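Local atomic coordinates of SWI/SNF-related matrix-associated actin-dependent regulator of chromatin subfamily A-like protein 1 (Mus musculus, PDB entry 4O66), a protein that probably couples ATP hydrolysis to remodelling of DNA at sites of replication and repair, its HARP domain recognising DNA structures. Residues K17-Y28 with D45-F53. Residues are numbered along the deposited sequence; the frame is centred on the assembly and turned at random.
Sequences KTGDRFRVKIGY and DSFTKTWDF. With SO4 (sulfate ion), chain E.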
# COMPACT_ATOMS: atom_id res chain seq x y z
N LYS A 17 -15.56 6.65 -6.08
CA LYS A 17 -16.80 7.33 -5.74
C LYS A 17 -17.23 7.02 -4.30
O LYS A 17 -17.22 5.85 -3.87
CB LYS A 17 -17.89 6.95 -6.72
CG LYS A 17 -19.10 7.78 -6.65
CD LYS A 17 -19.92 7.60 -7.89
CE LYS A 17 -20.89 8.76 -8.09
NZ LYS A 17 -21.96 8.73 -7.06
N THR A 18 -17.59 8.07 -3.57
CA THR A 18 -18.10 7.97 -2.21
C THR A 18 -19.31 8.87 -2.11
O THR A 18 -19.21 10.02 -1.68
CB THR A 18 -17.03 8.40 -1.16
OG1 THR A 18 -16.63 9.75 -1.40
CG2 THR A 18 -15.78 7.50 -1.21
N GLY A 19 -20.48 8.37 -2.51
CA GLY A 19 -21.68 9.19 -2.51
C GLY A 19 -21.57 10.29 -3.55
O GLY A 19 -21.24 10.02 -4.70
N ASP A 20 -21.85 11.52 -3.17
CA ASP A 20 -21.79 12.61 -4.13
C ASP A 20 -20.44 13.28 -4.04
O ASP A 20 -20.31 14.44 -4.41
CB ASP A 20 -22.92 13.61 -3.89
CG ASP A 20 -22.85 14.26 -2.51
OD1 ASP A 20 -22.01 13.84 -1.67
OD2 ASP A 20 -23.66 15.17 -2.25
N ARG A 21 -19.45 12.56 -3.50
CA ARG A 21 -18.07 13.05 -3.52
C ARG A 21 -17.22 11.92 -4.06
O ARG A 21 -17.73 10.81 -4.27
CB ARG A 21 -17.59 13.49 -2.12
CG ARG A 21 -18.38 14.59 -1.52
CD ARG A 21 -17.77 15.13 -0.28
NE ARG A 21 -16.48 15.79 -0.48
CZ ARG A 21 -16.33 17.07 -0.82
NH1 ARG A 21 -17.38 17.84 -1.01
NH2 ARG A 21 -15.14 17.59 -0.95
N PHE A 22 -15.94 12.18 -4.30
CA PHE A 22 -15.03 11.14 -4.72
C PHE A 22 -13.66 11.43 -4.15
O PHE A 22 -13.37 12.59 -3.87
CB PHE A 22 -14.97 11.01 -6.26
CG PHE A 22 -14.29 12.17 -6.96
CD1 PHE A 22 -15.00 13.30 -7.34
CD2 PHE A 22 -12.94 12.09 -7.29
CE1 PHE A 22 -14.37 14.33 -7.98
CE2 PHE A 22 -12.30 13.13 -7.93
CZ PHE A 22 -13.03 14.25 -8.29
N ARG A 23 -12.83 10.39 -4.00
CA ARG A 23 -11.45 10.49 -3.51
C ARG A 23 -10.48 10.16 -4.62
O ARG A 23 -10.81 9.41 -5.53
CB ARG A 23 -11.23 9.54 -2.34
CG ARG A 23 -12.10 9.78 -1.10
CD ARG A 23 -11.91 8.61 -0.13
NE ARG A 23 -12.89 8.59 0.96
CZ ARG A 23 -13.10 7.56 1.79
NH1 ARG A 23 -12.40 6.42 1.65
NH2 ARG A 23 -14.01 7.65 2.75
N VAL A 24 -9.27 10.71 -4.57
CA VAL A 24 -8.26 10.31 -5.54
C VAL A 24 -7.20 9.49 -4.81
O VAL A 24 -6.64 9.96 -3.85
CB VAL A 24 -7.61 11.49 -6.24
CG1 VAL A 24 -6.53 11.01 -7.19
CG2 VAL A 24 -8.66 12.30 -6.97
N LYS A 25 -6.97 8.26 -5.27
CA LYS A 25 -6.04 7.31 -4.63
C LYS A 25 -4.91 6.98 -5.57
O LYS A 25 -5.18 6.61 -6.71
CB LYS A 25 -6.76 6.02 -4.26
CG LYS A 25 -7.94 6.20 -3.28
CD LYS A 25 -7.50 6.91 -1.98
CE LYS A 25 -6.60 6.02 -1.13
NZ LYS A 25 -7.47 4.99 -0.54
N ILE A 26 -3.66 7.08 -5.11
CA ILE A 26 -2.53 6.72 -5.98
C ILE A 26 -2.15 5.24 -5.85
O ILE A 26 -2.06 4.71 -4.75
CB ILE A 26 -1.29 7.60 -5.71
CG1 ILE A 26 -1.63 9.07 -5.95
CG2 ILE A 26 -0.15 7.20 -6.59
CD1 ILE A 26 -2.39 9.32 -7.22
N GLY A 27 -1.97 4.57 -6.98
CA GLY A 27 -1.77 3.12 -6.99
C GLY A 27 -0.39 2.74 -6.47
O GLY A 27 0.49 3.60 -6.33
N TYR A 28 -0.19 1.45 -6.23
CA TYR A 28 1.09 0.90 -5.78
C TYR A 28 1.89 0.47 -7.00
O TYR A 28 1.44 0.70 -8.12
CB TYR A 28 0.83 -0.27 -4.84
CG TYR A 28 -0.01 0.14 -3.64
CD1 TYR A 28 0.54 0.88 -2.62
CD2 TYR A 28 -1.35 -0.22 -3.55
CE1 TYR A 28 -0.21 1.24 -1.52
CE2 TYR A 28 -2.11 0.15 -2.46
CZ TYR A 28 -1.54 0.89 -1.44
OH TYR A 28 -2.30 1.24 -0.33
N ASP A 45 -8.27 -3.59 1.11
CA ASP A 45 -9.60 -3.03 1.00
C ASP A 45 -9.85 -2.70 -0.46
O ASP A 45 -9.28 -1.74 -0.95
CB ASP A 45 -9.74 -1.76 1.84
CG ASP A 45 -11.18 -1.30 2.00
OD1 ASP A 45 -11.97 -1.34 1.04
OD2 ASP A 45 -11.55 -0.91 3.11
N SER A 46 -10.69 -3.50 -1.13
CA SER A 46 -10.91 -3.31 -2.57
C SER A 46 -11.80 -2.11 -2.89
O SER A 46 -11.80 -1.64 -4.01
CB SER A 46 -11.52 -4.57 -3.19
OG SER A 46 -12.83 -4.77 -2.70
N PHE A 47 -12.55 -1.63 -1.90
CA PHE A 47 -13.30 -0.38 -2.04
C PHE A 47 -12.36 0.83 -2.00
O PHE A 47 -12.36 1.62 -2.91
CB PHE A 47 -14.38 -0.24 -0.97
CG PHE A 47 -15.21 1.01 -1.11
CD1 PHE A 47 -16.00 1.22 -2.24
CD2 PHE A 47 -15.16 1.99 -0.15
CE1 PHE A 47 -16.73 2.40 -2.41
CE2 PHE A 47 -15.87 3.16 -0.30
CZ PHE A 47 -16.68 3.36 -1.45
N THR A 48 -11.52 0.96 -0.97
CA THR A 48 -10.62 2.11 -0.89
C THR A 48 -9.32 1.96 -1.65
O THR A 48 -8.59 2.93 -1.79
CB THR A 48 -10.30 2.45 0.55
OG1 THR A 48 -9.52 1.40 1.14
CG2 THR A 48 -11.59 2.61 1.33
N LYS A 49 -9.07 0.77 -2.16
CA LYS A 49 -7.82 0.46 -2.87
C LYS A 49 -6.56 0.63 -1.98
O LYS A 49 -5.49 1.04 -2.45
CB LYS A 49 -7.68 1.32 -4.11
CG LYS A 49 -8.90 1.32 -5.05
CD LYS A 49 -9.36 -0.03 -5.43
CE LYS A 49 -10.50 0.13 -6.46
NZ LYS A 49 -11.41 -1.03 -6.41
N THR A 50 -6.73 0.32 -0.70
CA THR A 50 -5.66 0.51 0.30
C THR A 50 -5.33 -0.77 1.04
O THR A 50 -6.23 -1.50 1.40
CB THR A 50 -6.05 1.58 1.34
OG1 THR A 50 -6.20 2.85 0.70
CG2 THR A 50 -4.96 1.75 2.41
N TRP A 51 -4.04 -1.00 1.31
CA TRP A 51 -3.55 -2.15 2.08
C TRP A 51 -3.32 -1.78 3.53
O TRP A 51 -2.78 -0.72 3.83
CB TRP A 51 -2.25 -2.67 1.50
CG TRP A 51 -2.39 -3.43 0.18
CD1 TRP A 51 -2.38 -2.91 -1.07
CD2 TRP A 51 -2.49 -4.84 0.02
NE1 TRP A 51 -2.48 -3.90 -2.00
CE2 TRP A 51 -2.56 -5.10 -1.36
CE3 TRP A 51 -2.55 -5.91 0.91
CZ2 TRP A 51 -2.67 -6.37 -1.87
CZ3 TRP A 51 -2.66 -7.17 0.41
CH2 TRP A 51 -2.72 -7.40 -0.98
N ASP A 52 -3.75 -2.62 4.45
CA ASP A 52 -3.36 -2.40 5.83
C ASP A 52 -2.82 -3.68 6.44
O ASP A 52 -3.04 -4.78 5.91
CB ASP A 52 -4.53 -1.85 6.65
CG ASP A 52 -5.71 -2.77 6.65
OD1 ASP A 52 -5.79 -3.67 7.51
OD2 ASP A 52 -6.58 -2.61 5.76
N PHE A 53 -2.13 -3.53 7.56
CA PHE A 53 -1.34 -4.58 8.20
C PHE A 53 -1.43 -4.45 9.71
O PHE A 53 -1.69 -3.38 10.20
CB PHE A 53 0.12 -4.47 7.76
CG PHE A 53 0.29 -4.47 6.29
CD1 PHE A 53 0.24 -3.28 5.59
CD2 PHE A 53 0.49 -5.63 5.61
CE1 PHE A 53 0.37 -3.26 4.23
CE2 PHE A 53 0.63 -5.62 4.24
CZ PHE A 53 0.56 -4.45 3.56
S SO4 E . -7.95 5.06 3.26
O1 SO4 E . -9.19 5.64 3.80
O2 SO4 E . -8.00 3.61 3.46
O3 SO4 E . -7.87 5.40 1.84
O4 SO4 E . -6.77 5.61 3.94
O HOH W 1 -4.60 2.82 -4.44
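Two beta hairpins of the HARP domain meet beside a sulfate, probably from the crystallisation liquor, where K25 of strand 21-26 reaches T48 and T50 of the hairpin formed by 43-45 and 50-52. With all four chi angles near -60°, the lysine chain is bent at every step and curls NZ in among the oxygens. NZ donates to T48 O (2.7 Å), reaching the carbonyl from 25° out of its plane, and to T50 OG1 at 2.8 Å; sulfate O3 is modelled implausibly close to NZ, so that contact is doubtful in detail. R23, extended from CG to NE, runs alongside T48, its NH1 3.9 Å from both T48 CG2 and sulfate O1.

Farther along, Y28 OH accepts a long but fairly straight bond from W51 N (3.3 Å, 162°). The edge of the W51 indole meets the face of Y28 in an offset edge-to-face pair, Y28 CE2 lying 3.4 Å from W51 CD1; F36 of helix 30-38 packs against both rings. Between these two grips, a water donates to I26 O and K49 O. The loop carrying T48 is held from within: D45 OD1 accepts from T48 N in an Asx motif, while K49 and T50 facing D45 form a G1 bulge. A basic, hydroxyl-lined spot of this kind is consistent with a nucleic-acid-binding surface, where the sulfate may stand in for a phosphate.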